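Local coordinates for vaginolysin (Gardnerella vaginalis, PDB 5IMY), which probably binds cholesterol in host membranes and acts as a secreted pore-forming toxin of the cholesterol-dependent cytolysin family, at residues E45-K50 and H67-I72; S264-F269 and V309-S314. All blocks are in the same frame, centred on the assembly; numbering follows the deposited sequence.

Contact 1: E45-K50 and H67-I72; sequences ETIENK and HQKKNI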
loop_
_atom_site.group_PDB
_atom_site.type_symbol
_atom_site.label_atom_id
_atom_site.label_comp_id
_atom_site.label_asym_id
_atom_site.label_seq_id
_atom_site.Cartn_x
_atom_site.Cartn_y
_atom_site.Cartn_z
ATOM N N GLU A 45 -3.380 -27.548 4.835
ATOM C CA GLU A 45 -4.732 -27.036 4.684
ATOM C C GLU A 45 -4.805 -26.029 3.540
ATOM O O GLU A 45 -3.796 -25.468 3.102
ATOM C CB GLU A 45 -5.213 -26.376 5.978
ATOM C CG GLU A 45 -4.431 -25.127 6.372
ATOM C CD GLU A 45 -5.057 -24.394 7.542
ATOM O OE1 GLU A 45 -6.294 -24.211 7.537
ATOM O OE2 GLU A 45 -4.315 -24.002 8.469
ATOM N N THR A 46 -6.024 -25.802 3.058
ATOM C CA THR A 46 -6.297 -24.792 2.048
ATOM C C THR A 46 -7.124 -23.666 2.657
ATOM O O THR A 46 -7.904 -23.881 3.589
ATOM C CB THR A 46 -7.040 -25.386 0.845
ATOM O OG1 THR A 46 -7.107 -24.411 -0.203
ATOM C CG2 THR A 46 -8.457 -25.812 1.230
ATOM N N ILE A 47 -6.939 -22.460 2.122
ATOM C CA ILE A 47 -7.613 -21.272 2.631
ATOM C C ILE A 47 -7.922 -20.357 1.457
ATOM O O ILE A 47 -7.192 -20.322 0.464
ATOM C CB ILE A 47 -6.755 -20.540 3.691
ATOM C CG1 ILE A 47 -6.569 -21.406 4.940
ATOM C CG2 ILE A 47 -7.393 -19.218 4.085
ATOM C CD1 ILE A 47 -5.446 -20.941 5.836
ATOM N N GLU A 48 -9.016 -19.607 1.578
ATOM C CA GLU A 48 -9.408 -18.658 0.550
ATOM C C GLU A 48 -8.666 -17.329 0.741
ATOM O O GLU A 48 -8.040 -17.073 1.774
ATOM C CB GLU A 48 -10.929 -18.473 0.572
ATOM C CG GLU A 48 -11.618 -18.322 -0.792
ATOM C CD GLU A 48 -11.018 -19.191 -1.886
ATOM O OE1 GLU A 48 -10.543 -18.626 -2.896
ATOM O OE2 GLU A 48 -11.012 -20.430 -1.734
ATOM N N ASN A 49 -8.759 -16.464 -0.272
ATOM C CA ASN A 49 -7.787 -15.393 -0.493
ATOM C C ASN A 49 -7.909 -14.208 0.472
ATOM O O ASN A 49 -7.178 -13.230 0.283
ATOM C CB ASN A 49 -7.916 -14.891 -1.931
ATOM C CG ASN A 49 -6.772 -13.985 -2.338
ATOM O OD1 ASN A 49 -5.661 -14.096 -1.815
ATOM N ND2 ASN A 49 -7.038 -13.078 -3.269
ATOM N N LYS A 50 -8.793 -14.264 1.471
ATOM C CA LYS A 50 -8.975 -13.236 2.502
ATOM C C LYS A 50 -7.929 -12.122 2.574
ATOM O O LYS A 50 -6.723 -12.373 2.473
ATOM C CB LYS A 50 -9.020 -13.915 3.872
ATOM C CG LYS A 50 -10.378 -13.881 4.556
ATOM C CD LYS A 50 -10.328 -14.591 5.902
ATOM C CE LYS A 50 -10.153 -16.100 5.750
ATOM N NZ LYS A 50 -9.505 -16.705 6.944
ATOM N N HIS A 67 -3.941 -8.631 7.697
ATOM C CA HIS A 67 -3.943 -10.067 7.483
ATOM C C HIS A 67 -4.201 -10.346 6.010
ATOM O O HIS A 67 -5.047 -9.696 5.389
ATOM C CB HIS A 67 -5.020 -10.742 8.340
ATOM C CG HIS A 67 -5.127 -10.190 9.727
ATOM N ND1 HIS A 67 -4.892 -10.952 10.850
ATOM C CD2 HIS A 67 -5.447 -8.953 10.176
ATOM C CE1 HIS A 67 -5.061 -10.210 11.931
ATOM N NE2 HIS A 67 -5.395 -8.993 11.549
ATOM N N GLN A 68 -3.465 -11.299 5.451
ATOM C CA GLN A 68 -3.659 -11.680 4.061
ATOM C C GLN A 68 -3.237 -13.129 3.889
ATOM O O GLN A 68 -2.291 -13.590 4.533
ATOM C CB GLN A 68 -2.868 -10.767 3.114
ATOM C CG GLN A 68 -1.432 -11.197 2.878
ATOM C CD GLN A 68 -0.525 -10.029 2.554
ATOM O OE1 GLN A 68 -0.710 -9.336 1.552
ATOM N NE2 GLN A 68 0.461 -9.796 3.415
ATOM N N LYS A 69 -3.948 -13.840 3.021
ATOM C CA LYS A 69 -3.717 -15.264 2.824
ATOM C C LYS A 69 -2.484 -15.467 1.953
ATOM O O LYS A 69 -2.417 -14.954 0.830
ATOM C CB LYS A 69 -4.947 -15.912 2.193
ATOM C CG LYS A 69 -4.768 -17.376 1.819
ATOM C CD LYS A 69 -4.280 -17.548 0.388
ATOM C CE LYS A 69 -4.632 -18.924 -0.146
ATOM N NZ LYS A 69 -3.512 -19.537 -0.904
ATOM N N LYS A 70 -1.515 -16.212 2.469
ATOM C CA LYS A 70 -0.305 -16.560 1.740
ATOM C C LYS A 70 -0.182 -18.076 1.637
ATOM O O LYS A 70 -1.023 -18.832 2.129
ATOM C CB LYS A 70 0.936 -15.976 2.420
ATOM C CG LYS A 70 1.044 -14.474 2.337
ATOM C CD LYS A 70 2.489 -14.047 2.470
ATOM C CE LYS A 70 2.614 -12.545 2.561
ATOM N NZ LYS A 70 3.175 -12.173 3.870
ATOM N N ASN A 71 0.891 -18.511 0.985
ATOM C CA ASN A 71 1.222 -19.920 0.864
ATOM C C ASN A 71 2.724 -20.078 1.025
ATOM O O ASN A 71 3.497 -19.256 0.525
ATOM C CB ASN A 71 0.775 -20.487 -0.490
ATOM C CG ASN A 71 1.460 -21.796 -0.827
ATOM O OD1 ASN A 71 0.975 -22.872 -0.482
ATOM N ND2 ASN A 71 2.598 -21.708 -1.507
ATOM N N ILE A 72 3.133 -21.128 1.731
ATOM C CA ILE A 72 4.540 -21.481 1.873
ATOM C C ILE A 72 4.755 -22.825 1.194
ATOM O O ILE A 72 3.990 -23.768 1.419
ATOM C CB ILE A 72 4.976 -21.537 3.350
ATOM C CG1 ILE A 72 6.492 -21.791 3.435
ATOM C CG2 ILE A 72 4.145 -22.571 4.124
ATOM C CD1 ILE A 72 6.929 -22.759 4.516
#
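Lys-69 N of the strand donates to Lys-50 O at 3.2 Å, with an angle of 148° at the hydrogen, in the one backbone hydrogen bond that ties the irregular segment 45-50 to strand 67-72. The same carbonyl oxygen also takes a weaker CA-H...O contact from Gln-68 CA at 3.5 Å.

Lys-69 carries most of the side-chain contact. Its CG stands anti to the backbone N (chi1 174°); a bend at chi2 places CD, and the chain lies across the backbone of residues 47 to 49, bending again at chi4. CB and CG pass beside Glu-48 O, the latter at 3.3 Å, and CE comes to 3.0 Å from Ile-47 O. CG also meets Ile-47 CG2 at 3.9 Å as the two side chains cross obliquely, the branched Ile-47 offering a methyl group to the aliphatic part of the lysine. Lysine suits the place because its hydrocarbon chain packs here while NZ, 4.0 Å from Ile-47 O, forms a long, weak ion pair with Asp-368. That aspartate also accepts a hydrogen bond from Ile-47 N. Asn-49 CB points away from the strand, but OD1 turns back to within 4.3 Å of Lys-69 CD. Its ND2 bonds Tyr-377 OH of the second subunit, and an amide suits a position facing another chain because it can bond such a hydroxyl.

Within the fold, segment 45-50 packs on both strand 62-76 and strand 363-389, which pair antiparallel through the backbone of Gln-68, Lys-70 and Ile-72; it leads into strand 51-57, the other antiparallel partner of 62-76, while Ile-72 packs on helix 177-184.

Contact 2: S264-F269 and V309-S314; sequences SMYVKF and VILGGS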
loop_
_atom_site.group_PDB
_atom_site.type_symbol
_atom_site.label_atom_id
_atom_site.label_comp_id
_atom_site.label_asym_id
_atom_site.label_seq_id
_atom_site.Cartn_x
_atom_site.Cartn_y
_atom_site.Cartn_z
ATOM N N SER A 264 22.369 -29.053 17.286
ATOM C CA SER A 264 21.148 -28.517 16.701
ATOM C C SER A 264 20.304 -27.867 17.787
ATOM O O SER A 264 20.217 -28.382 18.906
ATOM C CB SER A 264 20.343 -29.622 16.005
ATOM O OG SER A 264 19.038 -29.179 15.676
ATOM N N MET A 265 19.682 -26.737 17.455
ATOM C CA MET A 265 18.814 -26.057 18.403
ATOM C C MET A 265 17.791 -25.212 17.657
ATOM O O MET A 265 18.019 -24.785 16.522
ATOM C CB MET A 265 19.614 -25.172 19.367
ATOM C CG MET A 265 20.408 -24.065 18.697
ATOM S SD MET A 265 21.118 -22.926 19.898
ATOM C CE MET A 265 21.757 -21.668 18.803
ATOM N N TYR A 266 16.663 -24.973 18.320
ATOM C CA TYR A 266 15.615 -24.089 17.834
ATOM C C TYR A 266 15.583 -22.830 18.689
ATOM O O TYR A 266 15.672 -22.904 19.918
ATOM C CB TYR A 266 14.251 -24.781 17.874
ATOM C CG TYR A 266 13.979 -25.667 16.682
ATOM C CD1 TYR A 266 13.336 -25.168 15.560
ATOM C CD2 TYR A 266 14.361 -27.001 16.678
ATOM C CE1 TYR A 266 13.082 -25.968 14.465
ATOM C CE2 TYR A 266 14.111 -27.812 15.586
ATOM C CZ TYR A 266 13.470 -27.290 14.482
ATOM O OH TYR A 266 13.215 -28.087 13.388
ATOM N N VAL A 267 15.448 -21.677 18.039
ATOM C CA VAL A 267 15.493 -20.385 18.714
ATOM C C VAL A 267 14.255 -19.588 18.335
ATOM O O VAL A 267 13.903 -19.503 17.153
ATOM C CB VAL A 267 16.766 -19.596 18.356
ATOM C CG1 VAL A 267 16.834 -18.311 19.167
ATOM C CG2 VAL A 267 18.004 -20.446 18.595
ATOM N N LYS A 268 13.604 -19.000 19.334
ATOM C CA LYS A 268 12.463 -18.115 19.133
ATOM C C LYS A 268 12.885 -16.692 19.469
ATOM O O LYS A 268 13.245 -16.404 20.615
ATOM C CB LYS A 268 11.278 -18.539 20.001
ATOM C CG LYS A 268 10.075 -17.597 19.917
ATOM C CD LYS A 268 8.972 -17.980 20.899
ATOM C CE LYS A 268 9.374 -17.709 22.345
ATOM N NZ LYS A 268 8.314 -18.100 23.312
ATOM N N PHE A 269 12.847 -15.812 18.472
ATOM C CA PHE A 269 13.010 -14.380 18.679
ATOM C C PHE A 269 11.635 -13.734 18.680
ATOM O O PHE A 269 10.856 -13.935 17.743
ATOM C CB PHE A 269 13.859 -13.740 17.579
ATOM C CG PHE A 269 15.204 -14.373 17.390
ATOM C CD1 PHE A 269 16.332 -13.812 17.963
ATOM C CD2 PHE A 269 15.346 -15.515 16.620
ATOM C CE1 PHE A 269 17.575 -14.386 17.783
ATOM C CE2 PHE A 269 16.586 -16.092 16.436
ATOM C CZ PHE A 269 17.702 -15.526 17.018
ATOM N N VAL A 309 15.874 -23.757 22.664
ATOM C CA VAL A 309 15.852 -25.121 23.179
ATOM C C VAL A 309 16.824 -25.946 22.349
ATOM O O VAL A 309 16.767 -25.935 21.114
ATOM C CB VAL A 309 14.437 -25.728 23.156
ATOM C CG1 VAL A 309 13.440 -24.732 23.723
ATOM C CG2 VAL A 309 14.028 -26.176 21.749
ATOM N N ILE A 310 17.720 -26.646 23.029
ATOM C CA ILE A 310 18.774 -27.419 22.386
ATOM C C ILE A 310 18.414 -28.893 22.476
ATOM O O ILE A 310 17.851 -29.350 23.478
ATOM C CB ILE A 310 20.136 -27.116 23.040
ATOM C CG1 ILE A 310 20.401 -25.605 22.988
ATOM C CG2 ILE A 310 21.253 -27.872 22.334
ATOM C CD1 ILE A 310 21.547 -25.136 23.848
ATOM N N LEU A 311 18.728 -29.637 21.420
ATOM C CA LEU A 311 18.321 -31.028 21.279
ATOM C C LEU A 311 19.535 -31.939 21.396
ATOM O O LEU A 311 20.587 -31.666 20.810
ATOM C CB LEU A 311 17.625 -31.266 19.935
ATOM C CG LEU A 311 17.190 -30.032 19.136
ATOM C CD1 LEU A 311 16.986 -30.395 17.678
ATOM C CD2 LEU A 311 15.924 -29.426 19.725
ATOM N N GLY A 312 19.381 -33.025 22.151
ATOM C CA GLY A 312 20.466 -33.966 22.350
ATOM C C GLY A 312 20.000 -35.392 22.557
ATOM O O GLY A 312 19.627 -36.072 21.597
ATOM N N GLY A 313 20.015 -35.860 23.805
ATOM C CA GLY A 313 19.651 -37.236 24.085
ATOM C C GLY A 313 19.598 -37.600 25.555
ATOM O O GLY A 313 18.934 -38.571 25.927
ATOM N N SER A 314 20.300 -36.847 26.406
ATOM C CA SER A 314 20.293 -37.086 27.845
ATOM C C SER A 314 19.249 -36.249 28.568
ATOM O O SER A 314 19.469 -35.847 29.718
ATOM C CB SER A 314 21.681 -36.814 28.429
ATOM O OG SER A 314 22.110 -35.495 28.132
#
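Tyr-266 and Val-309 form a hydrogen-bonded pair where strand 305-311 lies antiparallel against strand 263-271 in the large sheet of the molecule. Tyr-266 N donates to Val-309 O at 3.0 Å, and Val-309 N returns a bond of 2.9 Å to Tyr-266 O. Further on, Leu-311 N donates to Ser-264 O at 3.2 Å. In between, Met-265 and Ile-310 make a non-hydrogen-bonded pair, their CA atoms just 4.2 Å apart.

On that face the two side chains lie side by side, pointing the same way, and Met-265 CB touches Ile-310 CG1 at 3.7 Å. Met-265 CG sits between the backbone N and the carbonyl carbon (chi1 61°), and the unbranched chain runs on extended to pack on Ile-333 of helix 326-335; a long, flexible apolar residue suits this junction of sheet and helix. The other face carries Tyr-266, Val-309, Ser-264 and Leu-311. Val-309 CG2 meets Tyr-266 CB at 4.1 Å, and Leu-311 CD2 approaches the edge of the tyrosine ring, close to its plane, at CD2 of Tyr-266 (4.2 Å). Leu-311 CD1 lies against Ser-264 in a tight placement that the leucine's nearly eclipsed chi1 makes doubtful. Val-309 in turn packs on Pro-194 and Leu-195.

Beyond Leu-311 the chain enters a poorly ordered glycine loop leading to Cys-322, disulfide-bonded to Cys-307 of the same strand. A short strand paired beside the central sheet and followed by a helix is consistent with the cytolysin pore-forming domain; in perfringolysin O, the strand that probably corresponds to 305-311 is displaced on assembly, exposing the edge of the strand corresponding to 263-271.

Both segments of contact 1 precede those of contact 2 in the sequence. The centres of the two contacts are 30 Å apart, and their nearest atoms come within about 12 Å without touching. They draw on different sheets: 67-72 belongs to the one containing the long strand 363-389, with 45-50 as a loop lying against it, whereas 264-266 and 309-311 meet in a buried contact within the antiparallel sheet that includes strand 208-223. Their settings differ accordingly. Contact 1 sits on the surface, within reach of a second subunit and of a chain of another protein, while contact 2 lies in the interior of its domain, touched by no other chain of the assembly.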